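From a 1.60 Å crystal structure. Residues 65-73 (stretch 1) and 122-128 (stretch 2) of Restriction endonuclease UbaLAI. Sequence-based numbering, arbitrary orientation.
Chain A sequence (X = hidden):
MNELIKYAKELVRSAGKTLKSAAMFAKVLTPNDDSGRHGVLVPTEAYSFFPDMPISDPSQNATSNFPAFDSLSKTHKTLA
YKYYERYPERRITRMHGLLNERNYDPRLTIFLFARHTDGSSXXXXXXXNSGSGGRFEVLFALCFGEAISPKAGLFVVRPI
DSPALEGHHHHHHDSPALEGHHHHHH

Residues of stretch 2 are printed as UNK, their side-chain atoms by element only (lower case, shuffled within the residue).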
# COMPACT_ATOMS: atom_id res chain seq x y z
N ASN A 65 -2.12 -10.10 -10.91
CA ASN A 65 -0.86 -9.85 -10.26
C ASN A 65 -0.36 -8.48 -10.61
O ASN A 65 -0.60 -7.97 -11.72
CB ASN A 65 0.20 -10.89 -10.70
CG ASN A 65 -0.10 -12.29 -10.19
OD1 ASN A 65 -0.87 -12.47 -9.26
ND2 ASN A 65 0.54 -13.30 -10.82
N PHE A 66 0.43 -7.91 -9.74
CA PHE A 66 1.21 -6.76 -10.20
C PHE A 66 2.54 -6.67 -9.47
O PHE A 66 2.69 -7.09 -8.32
CB PHE A 66 0.40 -5.45 -10.07
CG PHE A 66 0.06 -5.06 -8.68
CD1 PHE A 66 0.83 -4.14 -7.98
CD2 PHE A 66 -1.07 -5.57 -8.07
CE1 PHE A 66 0.49 -3.74 -6.70
CE2 PHE A 66 -1.40 -5.19 -6.77
CZ PHE A 66 -0.60 -4.28 -6.08
N PRO A 67 3.56 -6.16 -10.16
CA PRO A 67 4.87 -6.12 -9.52
C PRO A 67 4.93 -4.93 -8.57
O PRO A 67 4.31 -3.89 -8.86
CB PRO A 67 5.85 -5.97 -10.71
CG PRO A 67 5.05 -5.39 -11.76
CD PRO A 67 3.61 -5.75 -11.58
N ALA A 68 5.62 -5.05 -7.45
CA ALA A 68 5.73 -3.93 -6.50
C ALA A 68 7.05 -4.07 -5.82
O ALA A 68 7.47 -5.20 -5.48
CB ALA A 68 4.60 -3.95 -5.46
N PHE A 69 7.74 -2.96 -5.63
CA PHE A 69 9.00 -2.96 -4.92
C PHE A 69 8.74 -2.90 -3.43
O PHE A 69 8.10 -1.98 -2.93
CB PHE A 69 9.86 -1.80 -5.37
CG PHE A 69 11.21 -1.80 -4.75
CD1 PHE A 69 12.24 -2.63 -5.26
CD2 PHE A 69 11.48 -1.00 -3.68
CE1 PHE A 69 13.50 -2.59 -4.70
CE2 PHE A 69 12.76 -0.95 -3.13
CZ PHE A 69 13.77 -1.77 -3.63
N ASP A 70 9.18 -3.93 -2.71
CA ASP A 70 8.96 -4.02 -1.28
C ASP A 70 10.05 -3.30 -0.56
O ASP A 70 11.22 -3.68 -0.60
CB ASP A 70 8.92 -5.49 -0.84
CG ASP A 70 8.67 -5.61 0.62
OD1 ASP A 70 9.59 -5.49 1.42
OD2 ASP A 70 7.52 -5.84 0.98
N SER A 71 9.71 -2.17 0.08
CA SER A 71 10.71 -1.34 0.69
C SER A 71 11.40 -2.02 1.85
O SER A 71 12.56 -1.79 2.08
CB SER A 71 10.05 -0.02 1.16
OG SER A 71 10.98 0.85 1.82
N LEU A 72 10.69 -2.85 2.61
CA LEU A 72 11.31 -3.41 3.80
C LEU A 72 12.43 -4.40 3.40
O LEU A 72 13.52 -4.36 3.98
CB LEU A 72 10.28 -4.13 4.68
CG LEU A 72 9.36 -3.19 5.46
CD1 LEU A 72 8.37 -4.10 6.23
CD2 LEU A 72 10.26 -2.43 6.38
N SER A 73 12.16 -5.20 2.37
CA SER A 73 13.19 -6.13 1.85
C SER A 73 14.11 -5.58 0.78
O SER A 73 15.10 -6.24 0.41
CB SER A 73 12.47 -7.38 1.31
OG SER A 73 11.71 -7.12 0.11
N UNK A 122 6.17 2.27 -11.80
CA UNK A 122 6.01 1.07 -11.00
C UNK A 122 5.44 1.31 -9.61
O UNK A 122 5.40 2.43 -9.12
N UNK A 123 4.98 0.24 -8.97
CA UNK A 123 4.42 0.31 -7.61
C UNK A 123 5.49 0.02 -6.57
O UNK A 123 6.45 -0.71 -6.83
c UNK A 123 -0.08 0.95 -8.20
o UNK A 123 -1.44 1.02 -10.20
c UNK A 123 3.26 -0.70 -7.43
c UNK A 123 -0.30 0.58 -9.52
c UNK A 123 2.02 -0.27 -8.16
c UNK A 123 1.06 0.55 -7.53
c UNK A 123 0.65 -0.23 -10.18
c UNK A 123 1.79 -0.67 -9.47
N UNK A 124 5.26 0.57 -5.38
CA UNK A 124 6.12 0.45 -4.19
C UNK A 124 5.26 0.16 -3.00
O UNK A 124 4.17 0.70 -2.93
c UNK A 124 7.29 2.61 -6.24
o UNK A 124 10.54 2.97 -8.10
c UNK A 124 9.17 1.89 -4.89
c UNK A 124 9.58 2.69 -7.11
c UNK A 124 10.07 2.19 -5.92
c UNK A 124 7.78 2.09 -5.02
c UNK A 124 6.87 1.74 -3.91
c UNK A 124 8.19 2.92 -7.29
N UNK A 125 5.78 -0.64 -2.07
CA UNK A 125 5.02 -0.94 -0.85
C UNK A 125 5.87 -0.80 0.36
O UNK A 125 6.99 -1.30 0.41
c UNK A 125 4.50 -2.37 -0.97
c UNK A 125 2.56 -2.67 0.55
c UNK A 125 3.90 -2.91 0.28
c UNK A 125 4.66 -3.66 1.17
c UNK A 125 1.95 -3.19 1.74
c UNK A 125 4.09 -4.19 2.36
c UNK A 125 2.73 -3.95 2.64
N UNK A 126 5.32 -0.19 1.42
CA UNK A 126 5.99 -0.04 2.70
C UNK A 126 4.94 -0.31 3.79
O UNK A 126 3.76 -0.19 3.53
c UNK A 126 7.58 1.54 3.96
c UNK A 126 6.55 1.37 2.83
o UNK A 126 7.96 0.58 4.63
o UNK A 126 8.10 2.67 4.09
N UNK A 127 5.40 -0.75 4.95
CA UNK A 127 4.44 -0.96 6.04
C UNK A 127 5.12 -0.92 7.37
O UNK A 127 6.34 -1.00 7.48
s UNK A 127 4.78 -3.68 6.14
c UNK A 127 3.71 -2.25 5.86
N UNK A 128 4.30 -0.77 8.40
CA UNK A 128 4.80 -0.48 9.71
C UNK A 128 3.79 -0.81 10.78
O UNK A 128 2.61 -0.91 10.51
c UNK A 128 5.19 1.02 9.80
O HOH W 1 4.87 -2.10 -10.75
O HOH W 2 10.78 0.32 4.39
O HOH W 3 7.63 -3.28 2.61

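Position 122 has backbone atoms alone. No side-chain atom follows its CA, and nothing of stretch 1 touches it. It is Gly122. A CB here would have room, so the contact with stretch 1 does not account for the absence.

Position 123 carries one carbon, then a ring of six carbons bearing one oxygen. Its CB lies 4.0 Å from CB of Ala68, and one of its ring carbons lies 3.9 Å from Phe66 CD1. The ring offers a face to the edge of the Phe66 ring, with centroids 5.2 Å apart and planes at 63°. A hydroxyl on a six-membered ring means tyrosine, so this is Tyr123. The ring carbon nearest Phe66 is CD2. The hydroxyl is hydrogen-bonded elsewhere in the structure.

Position 124 has the same composition: one carbon, a six-carbon ring and one oxygen. Its side chain lies on the same sheet face as Phe69, and one of its ring carbons is 3.8 Å from Phe69 CB. The two rings meet obliquely, at 62°. It is Tyr124, and that ring carbon is CD1.

Position 125 has one carbon and a six-carbon ring, with no oxygen. It shares a sheet face with Asp70, whose OD2 lies 3.6 Å from one of the ring carbons. The carboxylate oxygen sits at the ring edge, near the ring plane, where the C-H groups are slightly positive. It is Phe125, and the carbon is CD1.

Position 126 has two carbons, the second carrying two oxygens. That second carbon is 4.0 Å from CB of Ser71. This short carboxylate is Asp126. Water 2 bridges the pair, 2.6 Å from Ser71 OG and 2.8 Å from Asp126 OD1, to which it donates.

Position 127 has one carbon and one sulfur. Its sulfur lies 3.6 Å from Leu72 CD1, an apolar contact. It is Cys127.

Position 128 has a single side-chain carbon. This CB is 7.0 Å from Leu72 CD1, too far for contact. It is Ala128.

The contact is built on parallel strand pairing. Phe69 N donates to Tyr123 O at 2.9 Å, and Phe125 N donates to Phe69 O at 2.8 Å. Ser71 N then donates to Phe125 O at 2.9 Å, so the bonding continues just past the strand end at Asp70. Before the paired segment, water 1 links the strands: it donates to Pro67 O at 2.7 Å and accepts from Tyr123 N at 2.9 Å. Side chains pack on both sheet faces, Ala68 with Tyr123 and Asp70 with Phe125 on one, Phe69 with Tyr124 on the other. In all, 508 Å² is buried, summed over both stretches.

Stretch 2 (122-128) GYYFDCA
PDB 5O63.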